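Local coordinates for BH2621 protein (Bacillus halodurans, PDB 2QML), which is of unknown function but has a GNAT acetyltransferase domain and probably transfers acyl groups to an amino group, possibly in siderophore biosynthesis, at residues A[87-92]-A[102-107]; A[157-162]-A[177-182]; A[22-27]-A[124-129]. All coordinates share one frame; numbering follows the deposited sequence.

The three contacts are tied to one central mixed sheet. Contact 1 joins the ends of two neighbouring antiparallel strands, contact 2 sets the end of a helix against strand 175-182, and contact 3 packs strand 20-26 against helix 123-135. Contacts 2 and 3 meet directly: Tyr124 touches Val157 and Lys160, and Leu127 and Leu128 pack on Cys161, although the two centres are about 17 Å apart. Contact 1 touches neither; its nearest atoms are about 6 Å from those of contact 2 and about 8 Å from those of contact 3. Bound glycerol, probably from the crystallisation liquor, comes within about 3 Å of the side chains of Ser87 in contact 1 and Phe158 in contact 2.

Contact 1. Residues A[87-92]-A[102-107]; sequences SYWVKE and EEHDQG
Tyr88 and Gly107 form an antiparallel hydrogen-bonded pair where strands 80-89 and 106-112 run side by side in the sheet. Tyr88 N donates to Gly107 O at 3.1 Å, and Gly107 N returns the bond to Tyr88 O at 2.8 Å. One step on, Trp89 and Gln106 make the non-hydrogen-bonded pair, and beyond it Val90 N donates to Asp105 O at 3.0 Å, continuing the backbone pairing. Water 1 extends it further: it donates to Asp105 O at 2.7 Å and to Glu103 O, and accepts from Lys91 N. Asp105 O therefore serves two donors.

The aromatic contacts lie on opposite faces of the sheet. Tyr88 CG sits between the backbone N and the carbonyl carbon (chi1 64°), and the Tyr88 ring lies over Gly107, whose CA makes a CH-pi contact 3.7 Å from the ring centroid and 19° off the normal. Glycine has no side chain to hold the ring off, and His109 also stacks with this ring. On the other face the Trp89 indole runs beside Gln106 in the same direction; Trp89 CZ3 is 3.7 Å from Gln106 CG, and His104 O meets the indole edge in its plane. The polar end of Gln106 turns to Lys134 and Thr140, and Lys134 also binds Ser87 OG.

A surface salt bridge closes the far end. The extended Lys91 chain crosses the bent Glu103 side chain, and Lys91 NZ approaches Glu103 OE2 on its syn side at 2.9 Å, with a weak second bond to OE1.

The buried backbone polar atoms of the pairing are thus satisfied by direct amide bonds and by water 1, while the one charge pair between the segments is kept at the exposed edge.

Contact 2. Residues A[157-162]-A[177-182]; sequences VFKKCG and LLMKCE
A water is held between Gly162 and the end of the strand: water 2 donates to Gly162 O at 2.7 Å and accepts from Glu182 N. A weak third bond runs from the same water to Lys180 O. It supplies a polar bridge between backbone groups that have no direct bond across this contact. Gly162, at positive phi, is the C-prime residue of a Schellman motif, in which Gly162 N binds Lys159 O and Phe163 N binds Phe158 O; this helix ending brings Gly162 O round to the water.

Apolar contacts fill the rest. Met179 is a selenomethionine, and Met179 SE lies 3.8 Å from Phe158 CB. The same SE stands obliquely beside the Phe158 ring, 60° off the ring normal, a Met-aromatic contact. A bend at the last torsion of Met179 (chi3 77°) places Met179 CE against the helix side chains, where it presses on Lys159 CG at 3.5 Å, tighter than usual, and also touches Phe158 CB. Two residues along the strand, Cys181 SG lies 3.8 Å from Cys161 O.

The arrangement sets the C-terminal turn of helix 152-160 and its cap against strand 175-182. Phe158 also packs on Ala145 of strand 142-145 and edge-to-face with Phe163, Cys181 touches Met131 of helix 123-135, and Lys159 reaches Pro165 of strand 164-170.

Contact 3. Residues A[22-27]-A[124-129]; sequences LSFRHV and YPLLLA
Leu22 projects from strand 20-26 onto helix 123-135, where it meets Pro125, Leu126 and Ala129. From CB, which points toward the helix, the chain passes to a CG lying anti to the carbonyl carbon (chi1 -48°), and there it forks. CD1 continues anti to CA (chi2 -175°) and makes most of the contacts: Leu22 CD1 lies 3.4 Å from Pro125 O, 4.0 Å from Pro125 CB and 4.0 Å from Ala129 CB. The methyl thus sits against one turn of helix, between residues four apart in sequence. The carbonyl it touches is already engaged, since Pro125 O accepts the helical bond from Ala129 N. On the other branch, Leu22 CD2 meets Leu126 CD2 at 4.2 Å.

Two residues on, Phe24 points to the same side of the strand and approaches Leu126 from beside Leu22. Its ring tip does the touching: Phe24 CZ is 3.7 Å from Leu126 CD2 and 3.5 Å from Leu126 O, while Phe24 CE1 comes within 4.3 Å of Ala129 CB. The Leu126 carbonyl and the Ala129 methyl both meet the ring obliquely. Leu126 CD2 is thereby shared, packed by Leu22 and Phe24 together. Phe11 stacks with the Phe24 ring and Trp85 meets it at a steep angle.

The axes of segments 22-26 and 124-129 approach to 9.5 Å, with a signed crossing angle of -51°. As in other GNAT proteins, the loop before this helix probably contributes to the binding of the acyl-CoA pyrophosphate.

Every touching residue is buried and the contact is made by carbon against carbon or backbone carbonyl, so the joining of strand 20-26 to the helix rests on van der Waals packing and the burial of apolar surface.

Contact 1. Residues A[87-92]-A[102-107]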
loop_
_atom_site.group_PDB
_atom_site.type_symbol
_atom_site.label_atom_id
_atom_site.label_comp_id
_atom_site.label_asym_id
_atom_site.label_seq_id
_atom_site.Cartn_x
_atom_site.Cartn_y
_atom_site.Cartn_z
ATOM N N SER A 87 -0.955 5.948 0.558
ATOM C CA SER A 87 -1.709 6.186 -0.684
ATOM C C SER A 87 -1.333 7.585 -1.226
ATOM O O SER A 87 -1.451 8.595 -0.523
ATOM C CB SER A 87 -3.190 6.069 -0.395
ATOM O OG SER A 87 -3.948 6.436 -1.501
ATOM N N TYR A 88 -0.907 7.694 -2.494
ATOM C CA TYR A 88 -0.433 8.972 -3.005
ATOM C C TYR A 88 -0.805 9.241 -4.459
ATOM O O TYR A 88 -1.201 8.333 -5.174
ATOM C CB TYR A 88 1.096 9.066 -2.806
ATOM C CG TYR A 88 1.896 8.025 -3.587
ATOM C CD1 TYR A 88 2.337 8.309 -4.858
ATOM C CD2 TYR A 88 2.238 6.781 -3.029
ATOM C CE1 TYR A 88 3.053 7.354 -5.598
ATOM C CE2 TYR A 88 2.964 5.833 -3.782
ATOM C CZ TYR A 88 3.369 6.158 -5.037
ATOM O OH TYR A 88 4.101 5.257 -5.819
ATOM N N TRP A 89 -0.739 10.531 -4.824
ATOM C CA TRP A 89 -0.894 10.991 -6.191
ATOM C C TRP A 89 0.448 10.925 -6.879
ATOM O O TRP A 89 1.462 11.462 -6.394
ATOM C CB TRP A 89 -1.395 12.433 -6.255
ATOM C CG TRP A 89 -2.771 12.617 -5.684
ATOM C CD1 TRP A 89 -3.091 13.219 -4.483
ATOM C CD2 TRP A 89 -4.021 12.199 -6.258
ATOM N NE1 TRP A 89 -4.446 13.229 -4.308
ATOM C CE2 TRP A 89 -5.043 12.609 -5.376
ATOM C CE3 TRP A 89 -4.384 11.562 -7.450
ATOM C CZ2 TRP A 89 -6.380 12.356 -5.630
ATOM C CZ3 TRP A 89 -5.705 11.330 -7.707
ATOM C CH2 TRP A 89 -6.700 11.740 -6.804
ATOM N N VAL A 90 0.471 10.253 -8.030
ATOM C CA VAL A 90 1.716 10.112 -8.781
ATOM C C VAL A 90 2.281 11.491 -9.134
ATOM O O VAL A 90 3.496 11.701 -9.001
ATOM C CB VAL A 90 1.538 9.280 -10.061
ATOM C CG1 VAL A 90 2.773 9.438 -11.016
ATOM C CG2 VAL A 90 1.311 7.807 -9.717
ATOM N N LYS A 91 1.418 12.438 -9.542
ATOM C CA LYS A 91 1.865 13.730 -10.037
ATOM C C LYS A 91 2.809 14.447 -9.079
ATOM O O LYS A 91 3.715 15.126 -9.517
ATOM C CB LYS A 91 0.655 14.621 -10.366
ATOM C CG LYS A 91 1.007 15.956 -11.056
ATOM C CD LYS A 91 -0.266 16.802 -11.212
ATOM C CE LYS A 91 0.036 18.155 -11.859
ATOM N NZ LYS A 91 -1.236 18.907 -12.016
ATOM N N GLU A 92 2.594 14.268 -7.786
ATOM C CA GLU A 92 3.430 14.943 -6.804
ATOM C C GLU A 92 4.484 14.033 -6.163
ATOM O O GLU A 92 5.088 14.396 -5.165
ATOM C CB GLU A 92 2.513 15.597 -5.728
ATOM C CG GLU A 92 1.624 16.760 -6.238
ATOM C CD GLU A 92 0.260 16.278 -6.785
ATOM N N GLU A 102 -0.449 9.882 -16.129
ATOM C CA GLU A 102 -1.645 10.674 -16.359
ATOM C C GLU A 102 -1.940 11.399 -15.042
ATOM O O GLU A 102 -1.613 10.943 -13.956
ATOM C CB GLU A 102 -2.813 9.816 -16.837
ATOM C CG GLU A 102 -2.547 9.106 -18.182
ATOM N N GLU A 103 -2.562 12.561 -15.181
ATOM C CA GLU A 103 -2.854 13.499 -14.102
ATOM C C GLU A 103 -3.378 12.905 -12.799
ATOM O O GLU A 103 -2.966 13.309 -11.721
ATOM C CB GLU A 103 -3.884 14.502 -14.658
ATOM C CG GLU A 103 -4.375 15.604 -13.727
ATOM C CD GLU A 103 -3.425 16.779 -13.613
ATOM O OE1 GLU A 103 -2.346 16.768 -14.265
ATOM O OE2 GLU A 103 -3.789 17.727 -12.874
ATOM N N HIS A 104 -4.273 11.934 -12.909
ATOM C CA HIS A 104 -4.935 11.343 -11.730
ATOM C C HIS A 104 -4.435 9.960 -11.364
ATOM O O HIS A 104 -5.044 9.276 -10.582
ATOM C CB HIS A 104 -6.439 11.320 -11.937
ATOM C CG HIS A 104 -7.012 12.684 -12.072
ATOM N ND1 HIS A 104 -7.227 13.280 -13.298
ATOM C CD2 HIS A 104 -7.324 13.601 -11.136
ATOM C CE1 HIS A 104 -7.703 14.494 -13.107
ATOM N NE2 HIS A 104 -7.767 14.715 -11.803
ATOM N N ASP A 105 -3.290 9.556 -11.900
ATOM C CA ASP A 105 -2.719 8.287 -11.509
ATOM C C ASP A 105 -2.400 8.321 -10.023
ATOM O O ASP A 105 -1.967 9.336 -9.510
ATOM C CB ASP A 105 -1.422 7.994 -12.279
ATOM C CG ASP A 105 -1.626 7.656 -13.755
ATOM O OD1 ASP A 105 -2.764 7.499 -14.218
ATOM O OD2 ASP A 105 -0.573 7.444 -14.407
ATOM N N GLN A 106 -2.548 7.182 -9.362
ATOM C CA GLN A 106 -2.249 7.053 -7.969
ATOM C C GLN A 106 -1.213 5.943 -7.778
ATOM O O GLN A 106 -0.963 5.117 -8.668
ATOM C CB GLN A 106 -3.521 6.736 -7.146
ATOM C CG GLN A 106 -4.613 7.800 -7.191
ATOM C CD GLN A 106 -5.773 7.361 -6.367
ATOM O OE1 GLN A 106 -5.579 6.795 -5.322
ATOM N NE2 GLN A 106 -6.977 7.630 -6.808
ATOM N N GLY A 107 -0.622 5.947 -6.597
ATOM C CA GLY A 107 0.312 4.930 -6.162
ATOM C C GLY A 107 0.054 4.421 -4.774
ATOM O O GLY A 107 -0.765 4.982 -4.038
HETATM O O HOH W 1 -1.399 11.917 -9.905
#

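Contact 2. Residues A[157-162]-A[177-182]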
loop_
_atom_site.group_PDB
_atom_site.type_symbol
_atom_site.label_atom_id
_atom_site.label_comp_id
_atom_site.label_asym_id
_atom_site.label_seq_id
_atom_site.Cartn_x
_atom_site.Cartn_y
_atom_site.Cartn_z
ATOM N N VAL A 157 2.283 -10.895 -5.515
ATOM C CA VAL A 157 1.008 -10.450 -4.971
ATOM C C VAL A 157 0.422 -9.363 -5.910
ATOM O O VAL A 157 -0.750 -9.417 -6.307
ATOM C CB VAL A 157 1.176 -9.900 -3.523
ATOM C CG1 VAL A 157 -0.074 -9.096 -3.058
ATOM C CG2 VAL A 157 1.498 -10.988 -2.503
ATOM N N PHE A 158 1.240 -8.369 -6.253
ATOM C CA PHE A 158 0.805 -7.303 -7.152
ATOM C C PHE A 158 0.331 -7.896 -8.481
ATOM O O PHE A 158 -0.743 -7.551 -8.967
ATOM C CB PHE A 158 1.874 -6.223 -7.370
ATOM C CG PHE A 158 2.068 -5.260 -6.223
ATOM C CD1 PHE A 158 0.990 -4.564 -5.712
ATOM C CD2 PHE A 158 3.333 -4.986 -5.682
ATOM C CE1 PHE A 158 1.170 -3.638 -4.697
ATOM C CE2 PHE A 158 3.512 -4.065 -4.674
ATOM C CZ PHE A 158 2.435 -3.415 -4.154
ATOM N N LYS A 159 1.090 -8.806 -9.085
ATOM C CA LYS A 159 0.641 -9.422 -10.335
ATOM C C LYS A 159 -0.719 -10.106 -10.179
ATOM O O LYS A 159 -1.583 -9.983 -11.041
ATOM C CB LYS A 159 1.661 -10.443 -10.836
ATOM C CG LYS A 159 2.899 -9.835 -11.443
ATOM C CD LYS A 159 3.868 -10.929 -11.904
ATOM C CE LYS A 159 5.186 -10.314 -12.361
ATOM N NZ LYS A 159 6.217 -11.356 -12.620
ATOM N N LYS A 160 -0.914 -10.824 -9.068
ATOM C CA LYS A 160 -2.158 -11.540 -8.811
ATOM C C LYS A 160 -3.317 -10.575 -8.690
ATOM O O LYS A 160 -4.455 -10.952 -8.990
ATOM C CB LYS A 160 -2.020 -12.398 -7.561
ATOM C CG LYS A 160 -1.268 -13.721 -7.800
ATOM C CD LYS A 160 -2.171 -14.975 -7.857
ATOM C CE LYS A 160 -2.801 -15.241 -6.443
ATOM N NZ LYS A 160 -3.296 -16.627 -6.148
ATOM N N CYS A 161 -3.055 -9.342 -8.266
ATOM C CA CYS A 161 -4.088 -8.302 -8.167
ATOM C C CYS A 161 -4.290 -7.460 -9.419
ATOM O O CYS A 161 -5.067 -6.512 -9.379
ATOM C CB CYS A 161 -3.820 -7.396 -6.978
ATOM S SG CYS A 161 -3.875 -8.368 -5.463
ATOM N N GLY A 162 -3.620 -7.796 -10.520
ATOM C CA GLY A 162 -3.837 -7.097 -11.778
ATOM C C GLY A 162 -2.694 -6.220 -12.264
ATOM O O GLY A 162 -2.750 -5.744 -13.388
ATOM N N LEU A 177 10.674 -2.172 -9.272
ATOM C CA LEU A 177 10.020 -2.694 -10.460
ATOM C C LEU A 177 8.746 -1.874 -10.572
ATOM O O LEU A 177 7.838 -2.019 -9.745
ATOM C CB LEU A 177 9.746 -4.196 -10.397
ATOM C CG LEU A 177 9.056 -4.787 -11.635
ATOM C CD1 LEU A 177 9.928 -4.713 -12.897
ATOM C CD2 LEU A 177 8.611 -6.222 -11.318
ATOM N N LEU A 178 8.697 -0.968 -11.536
ATOM C CA LEU A 178 7.471 -0.195 -11.776
ATOM C C LEU A 178 6.407 -1.146 -12.349
ATOM O O LEU A 178 6.667 -1.871 -13.323
ATOM C CB LEU A 178 7.744 0.987 -12.685
ATOM C CG LEU A 178 6.560 1.864 -13.117
ATOM C CD1 LEU A 178 5.849 2.524 -11.918
ATOM C CD2 LEU A 178 6.976 2.938 -14.195
HETATM N N MSE A 179 5.229 -1.138 -11.737
HETATM C CA MSE A 179 4.095 -1.974 -12.115
HETATM C C MSE A 179 2.866 -1.079 -12.181
HETATM O O MSE A 179 2.738 -0.156 -11.358
HETATM C CB MSE A 179 3.872 -3.078 -11.107
HETATM C CG MSE A 179 5.105 -3.864 -10.863
HETATM SE SE MSE A 179 4.838 -5.266 -9.527
HETATM C CE MSE A 179 3.889 -6.604 -10.586
ATOM N N LYS A 180 2.003 -1.323 -13.160
ATOM C CA LYS A 180 0.775 -0.554 -13.343
ATOM C C LYS A 180 -0.444 -1.442 -13.319
ATOM O O LYS A 180 -0.464 -2.499 -13.939
ATOM C CB LYS A 180 0.772 0.227 -14.655
ATOM C CG LYS A 180 1.963 1.152 -14.827
ATOM C CD LYS A 180 1.765 2.291 -15.876
ATOM C CE LYS A 180 1.446 1.867 -17.256
ATOM N NZ LYS A 180 1.308 3.111 -18.112
ATOM N N CYS A 181 -1.472 -0.998 -12.603
ATOM C CA CYS A 181 -2.752 -1.693 -12.536
ATOM C C CYS A 181 -3.826 -0.770 -13.118
ATOM O O CYS A 181 -4.048 0.302 -12.588
ATOM C CB CYS A 181 -3.060 -2.043 -11.118
ATOM S SG CYS A 181 -4.535 -3.086 -10.988
ATOM N N GLU A 182 -4.426 -1.187 -14.222
ATOM C CA GLU A 182 -5.490 -0.470 -14.895
ATOM C C GLU A 182 -6.812 -0.857 -14.252
ATOM O O GLU A 182 -7.037 -2.013 -13.879
ATOM C CB GLU A 182 -5.508 -0.824 -16.373
ATOM C CG GLU A 182 -4.229 -0.587 -17.104
ATOM C CD GLU A 182 -3.608 0.801 -16.877
ATOM O OE1 GLU A 182 -4.359 1.759 -16.624
ATOM O OE2 GLU A 182 -2.357 0.934 -16.967
HETATM O O HOH W 2 -3.398 -3.802 -15.179
#

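Contact 3. Residues A[22-27]-A[124-129]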
loop_
_atom_site.group_PDB
_atom_site.type_symbol
_atom_site.label_atom_id
_atom_site.label_comp_id
_atom_site.label_asym_id
_atom_site.label_seq_id
_atom_site.Cartn_x
_atom_site.Cartn_y
_atom_site.Cartn_z
ATOM N N LEU A 22 -12.370 -5.925 7.641
ATOM C CA LEU A 22 -11.202 -5.149 7.262
ATOM C C LEU A 22 -11.522 -3.695 7.524
ATOM O O LEU A 22 -12.536 -3.171 7.074
ATOM C CB LEU A 22 -10.885 -5.304 5.788
ATOM C CG LEU A 22 -10.857 -6.731 5.224
ATOM C CD1 LEU A 22 -10.402 -6.665 3.768
ATOM C CD2 LEU A 22 -10.004 -7.635 6.071
ATOM N N SER A 23 -10.663 -3.037 8.264
ATOM C CA SER A 23 -10.896 -1.609 8.479
ATOM C C SER A 23 -9.603 -0.806 8.381
ATOM O O SER A 23 -8.519 -1.210 8.816
ATOM C CB SER A 23 -11.596 -1.329 9.768
ATOM O OG SER A 23 -10.962 -1.875 10.856
ATOM N N PHE A 24 -9.770 0.329 7.737
ATOM C CA PHE A 24 -8.668 1.254 7.438
ATOM C C PHE A 24 -8.969 2.630 7.993
ATOM O O PHE A 24 -10.043 3.198 7.734
ATOM C CB PHE A 24 -8.487 1.371 5.939
ATOM C CG PHE A 24 -7.860 0.179 5.281
ATOM C CD1 PHE A 24 -8.609 -0.966 5.058
ATOM C CD2 PHE A 24 -6.575 0.227 4.802
ATOM C CE1 PHE A 24 -8.056 -2.079 4.392
ATOM C CE2 PHE A 24 -5.997 -0.893 4.150
ATOM C CZ PHE A 24 -6.732 -2.028 3.970
ATOM N N ARG A 25 -8.037 3.184 8.745
ATOM C CA ARG A 25 -8.194 4.481 9.353
ATOM C C ARG A 25 -6.967 5.312 9.100
ATOM O O ARG A 25 -5.898 4.788 8.852
ATOM C CB ARG A 25 -8.419 4.357 10.865
ATOM C CG ARG A 25 -7.292 3.720 11.679
ATOM C CD ARG A 25 -7.449 3.924 13.149
ATOM N NE ARG A 25 -6.389 3.297 13.936
ATOM C CZ ARG A 25 -5.206 3.854 14.158
ATOM N NH1 ARG A 25 -4.900 4.986 13.587
ATOM N NH2 ARG A 25 -4.300 3.237 14.897
ATOM N N HIS A 26 -7.135 6.612 9.224
ATOM C CA HIS A 26 -6.024 7.539 9.125
ATOM C C HIS A 26 -5.079 7.330 10.285
ATOM O O HIS A 26 -5.473 7.120 11.442
ATOM C CB HIS A 26 -6.470 9.005 9.091
ATOM C CG HIS A 26 -7.133 9.408 7.815
ATOM N ND1 HIS A 26 -7.832 10.579 7.690
ATOM C CD2 HIS A 26 -7.339 8.730 6.658
ATOM C CE1 HIS A 26 -8.339 10.665 6.470
ATOM N NE2 HIS A 26 -8.046 9.561 5.813
ATOM N N VAL A 27 -3.797 7.336 9.949
ATOM C CA VAL A 27 -2.777 7.349 10.960
ATOM C C VAL A 27 -2.826 8.715 11.741
ATOM O O VAL A 27 -3.166 9.781 11.189
ATOM C CB VAL A 27 -1.402 7.129 10.314
ATOM C CG1 VAL A 27 -0.257 7.492 11.277
ATOM C CG2 VAL A 27 -1.260 5.689 9.731
ATOM N N TYR A 124 -3.820 -10.152 0.417
ATOM C CA TYR A 124 -4.755 -10.049 -0.720
ATOM C C TYR A 124 -6.049 -9.327 -0.422
ATOM O O TYR A 124 -6.344 -8.326 -1.080
ATOM C CB TYR A 124 -5.051 -11.439 -1.283
ATOM C CG TYR A 124 -3.888 -12.025 -1.977
ATOM C CD1 TYR A 124 -3.541 -11.586 -3.246
ATOM C CD2 TYR A 124 -3.115 -13.005 -1.369
ATOM C CE1 TYR A 124 -2.455 -12.105 -3.891
ATOM C CE2 TYR A 124 -2.024 -13.548 -2.030
ATOM C CZ TYR A 124 -1.712 -13.076 -3.291
ATOM O OH TYR A 124 -0.625 -13.609 -3.964
ATOM N N PRO A 125 -6.829 -9.773 0.573
ATOM C CA PRO A 125 -8.076 -9.022 0.837
ATOM C C PRO A 125 -7.836 -7.553 1.235
ATOM O O PRO A 125 -8.637 -6.667 0.895
ATOM C CB PRO A 125 -8.742 -9.831 1.975
ATOM C CG PRO A 125 -7.640 -10.621 2.607
ATOM C CD PRO A 125 -6.732 -10.960 1.442
ATOM N N LEU A 126 -6.753 -7.292 1.956
ATOM C CA LEU A 126 -6.431 -5.925 2.364
ATOM C C LEU A 126 -6.075 -5.049 1.173
ATOM O O LEU A 126 -6.613 -3.953 1.013
ATOM C CB LEU A 126 -5.290 -5.914 3.343
ATOM C CG LEU A 126 -5.598 -6.398 4.749
ATOM C CD1 LEU A 126 -4.289 -6.759 5.503
ATOM C CD2 LEU A 126 -6.477 -5.369 5.513
ATOM N N LEU A 127 -5.149 -5.522 0.347
ATOM C CA LEU A 127 -4.753 -4.775 -0.829
ATOM C C LEU A 127 -5.929 -4.578 -1.794
ATOM O O LEU A 127 -6.098 -3.463 -2.312
ATOM C CB LEU A 127 -3.567 -5.465 -1.511
ATOM C CG LEU A 127 -3.095 -4.779 -2.778
ATOM C CD1 LEU A 127 -2.548 -3.352 -2.566
ATOM C CD2 LEU A 127 -2.012 -5.711 -3.527
ATOM N N LEU A 128 -6.736 -5.606 -2.024
ATOM C CA LEU A 128 -7.875 -5.482 -2.916
ATOM C C LEU A 128 -8.832 -4.442 -2.382
ATOM O O LEU A 128 -9.356 -3.641 -3.158
ATOM C CB LEU A 128 -8.543 -6.833 -3.095
ATOM C CG LEU A 128 -7.766 -7.877 -3.900
ATOM C CD1 LEU A 128 -8.486 -9.194 -3.803
ATOM C CD2 LEU A 128 -7.592 -7.515 -5.331
ATOM N N ALA A 129 -9.050 -4.418 -1.062
ATOM C CA ALA A 129 -9.972 -3.424 -0.469
ATOM C C ALA A 129 -9.517 -1.971 -0.653
ATOM O O ALA A 129 -10.293 -1.091 -1.078
ATOM C CB ALA A 129 -10.230 -3.735 1.047
#